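Local coordinates for protein NUDIX hydrolase (Jonesia denitrificans, PDB 4KTB) that is of uncharacterised function but belongs to the Nudix hydrolase clan and possibly cleaves diadenosine tetraphosphate (Ap4A) asymmetrically, at residues Pro38-Asp43 / Gly77-His82. Sequence-based numbering, arbitrary orientation.
Sequences PLVYVD and GRVMYH
Val42 and Gly77 form an antiparallel hydrogen-bonded pair: Val42 N donates a hydrogen bond to Gly77 O at 2.7 Å, and Gly77 N donates one to Val42 O at 3.0 Å. A third backbone bond, Val79 N to Val40 O at 2.7 Å, carries the pairing past the end of strand 75-78. Between them, Tyr41 and Arg78 make a non-hydrogen-bonded pair. The Tyr41 ring lays one face on the 77-78 peptide, Arg78 N standing 3.7 Å above the ring centre and Gly77 C nearer the rim, while Tyr41 CE1 touches Arg78 CB at 3.7 Å; an alanine in place of Tyr41 would probably leave that peptide without its aromatic cover. Apolar packing gathers on Val79 CG2: Val40 CG1, anti to the backbone N (chi1 -177°), is the branch that meets it at 3.8 Å, and Val42 CG1 reaches the same methyl at 3.9 Å. A sodium ion is bound near Gly77. Strand 39-49 is hydrogen-bonded along its other edge to parallel strand 133-141, His131 meets the Tyr41 ring, and helix 85-97 packs on Val42, its His92 NE2 hydrogen-bonded to Arg78 O, as in the alpha-beta-alpha layering of Nudix folds.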
loop_
_atom_site.group_PDB
_atom_site.type_symbol
_atom_site.label_atom_id
_atom_site.label_comp_id
_atom_site.label_asym_id
_atom_site.label_seq_id
_atom_site.Cartn_x
_atom_site.Cartn_y
_atom_site.Cartn_z
ATOM N N PRO A 38 -24.450 -0.358 2.332
ATOM C CA PRO A 38 -23.468 0.145 1.370
ATOM C C PRO A 38 -23.173 -0.937 0.352
ATOM O O PRO A 38 -23.237 -2.129 0.677
ATOM C CB PRO A 38 -22.225 0.420 2.227
ATOM C CG PRO A 38 -22.362 -0.481 3.397
ATOM C CD PRO A 38 -23.847 -0.627 3.649
ATOM N N LEU A 39 -22.877 -0.524 -0.874
ATOM C CA LEU A 39 -22.633 -1.462 -1.955
ATOM C C LEU A 39 -21.144 -1.539 -2.198
ATOM O O LEU A 39 -20.451 -0.529 -2.115
ATOM C CB LEU A 39 -23.326 -0.986 -3.227
ATOM C CG LEU A 39 -24.810 -0.741 -3.024
ATOM C CD1 LEU A 39 -25.453 -0.053 -4.223
ATOM C CD2 LEU A 39 -25.460 -2.072 -2.728
ATOM N N VAL A 40 -20.665 -2.741 -2.512
ATOM C CA VAL A 40 -19.261 -2.937 -2.876
ATOM C C VAL A 40 -19.047 -2.601 -4.349
ATOM O O VAL A 40 -19.668 -3.188 -5.237
ATOM C CB VAL A 40 -18.785 -4.366 -2.616
ATOM C CG1 VAL A 40 -17.316 -4.483 -2.948
ATOM C CG2 VAL A 40 -19.015 -4.732 -1.164
ATOM N N TYR A 41 -18.156 -1.649 -4.585
ATOM C CA TYR A 41 -17.858 -1.145 -5.909
ATOM C C TYR A 41 -16.382 -1.300 -6.210
ATOM O O TYR A 41 -15.593 -1.519 -5.311
ATOM C CB TYR A 41 -18.217 0.343 -5.976
ATOM C CG TYR A 41 -19.571 0.559 -6.569
ATOM C CD1 TYR A 41 -20.682 -0.042 -6.019
ATOM C CD2 TYR A 41 -19.731 1.323 -7.708
ATOM C CE1 TYR A 41 -21.931 0.141 -6.574
ATOM C CE2 TYR A 41 -20.973 1.513 -8.271
ATOM C CZ TYR A 41 -22.067 0.921 -7.698
ATOM O OH TYR A 41 -23.306 1.104 -8.254
ATOM N N VAL A 42 -16.025 -1.177 -7.485
ATOM C CA VAL A 42 -14.634 -0.965 -7.882
ATOM C C VAL A 42 -14.520 0.264 -8.776
ATOM O O VAL A 42 -15.456 0.606 -9.501
ATOM C CB VAL A 42 -14.012 -2.181 -8.642
ATOM C CG1 VAL A 42 -13.754 -3.369 -7.709
ATOM C CG2 VAL A 42 -14.885 -2.584 -9.829
ATOM N N ASP A 43 -13.367 0.917 -8.700
ATOM C CA ASP A 43 -12.984 1.919 -9.675
ATOM C C ASP A 43 -11.661 1.482 -10.259
ATOM O O ASP A 43 -10.766 1.032 -9.530
ATOM C CB ASP A 43 -12.819 3.299 -9.031
ATOM C CG ASP A 43 -14.144 3.973 -8.728
ATOM O OD1 ASP A 43 -14.719 4.580 -9.643
ATOM O OD2 ASP A 43 -14.602 3.913 -7.569
ATOM N N GLY A 77 -17.919 0.364 -11.107
ATOM C CA GLY A 77 -19.118 -0.429 -10.990
ATOM C C GLY A 77 -19.139 -1.391 -9.825
ATOM O O GLY A 77 -18.144 -1.594 -9.127
ATOM N N ARG A 78 -20.300 -2.001 -9.651
ATOM C CA ARG A 78 -20.610 -2.829 -8.509
ATOM C C ARG A 78 -19.876 -4.157 -8.601
ATOM O O ARG A 78 -19.575 -4.629 -9.693
ATOM C CB ARG A 78 -22.119 -3.062 -8.500
ATOM C CG ARG A 78 -22.681 -3.645 -7.226
ATOM C CD ARG A 78 -24.207 -3.680 -7.297
ATOM N NE ARG A 78 -24.704 -4.649 -8.276
ATOM C CZ ARG A 78 -24.939 -5.932 -8.005
ATOM N NH1 ARG A 78 -24.716 -6.407 -6.785
ATOM N NH2 ARG A 78 -25.392 -6.742 -8.954
ATOM N N VAL A 79 -19.558 -4.757 -7.462
ATOM C CA VAL A 79 -19.045 -6.124 -7.480
ATOM C C VAL A 79 -20.230 -7.046 -7.275
ATOM O O VAL A 79 -20.976 -6.876 -6.321
ATOM C CB VAL A 79 -18.032 -6.375 -6.370
ATOM C CG1 VAL A 79 -17.652 -7.863 -6.341
ATOM C CG2 VAL A 79 -16.790 -5.541 -6.596
HETATM N N MSE A 80 -20.417 -8.016 -8.162
HETATM C CA MSE A 80 -21.576 -8.887 -8.058
HETATM C C MSE A 80 -21.445 -9.912 -6.937
HETATM O O MSE A 80 -20.349 -10.257 -6.506
HETATM C CB MSE A 80 -21.830 -9.625 -9.371
HETATM C CG MSE A 80 -21.885 -8.728 -10.587
HETATM SE SE MSE A 80 -22.644 -9.672 -12.092
HETATM C CE MSE A 80 -21.731 -11.382 -11.807
ATOM N N TYR A 81 -22.590 -10.398 -6.480
ATOM C CA TYR A 81 -22.632 -11.399 -5.440
ATOM C C TYR A 81 -21.864 -12.602 -5.948
ATOM O O TYR A 81 -22.004 -12.984 -7.108
ATOM C CB TYR A 81 -24.079 -11.772 -5.137
ATOM C CG TYR A 81 -24.214 -12.988 -4.263
ATOM C CD1 TYR A 81 -24.030 -12.902 -2.897
ATOM C CD2 TYR A 81 -24.525 -14.224 -4.805
ATOM C CE1 TYR A 81 -24.151 -14.014 -2.090
ATOM C CE2 TYR A 81 -24.649 -15.342 -4.008
ATOM C CZ TYR A 81 -24.460 -15.230 -2.652
ATOM O OH TYR A 81 -24.583 -16.331 -1.849
ATOM N N HIS A 82 -21.022 -13.165 -5.087
ATOM C CA HIS A 82 -20.173 -14.300 -5.436
ATOM C C HIS A 82 -19.239 -14.019 -6.615
ATOM O O HIS A 82 -18.803 -14.945 -7.289
ATOM C CB HIS A 82 -21.033 -15.528 -5.718
ATOM C CG HIS A 82 -20.514 -16.785 -5.102
ATOM N ND1 HIS A 82 -19.395 -17.436 -5.578
ATOM C CD2 HIS A 82 -20.962 -17.520 -4.061
ATOM C CE1 HIS A 82 -19.179 -18.515 -4.852
ATOM N NE2 HIS A 82 -20.111 -18.595 -3.921
#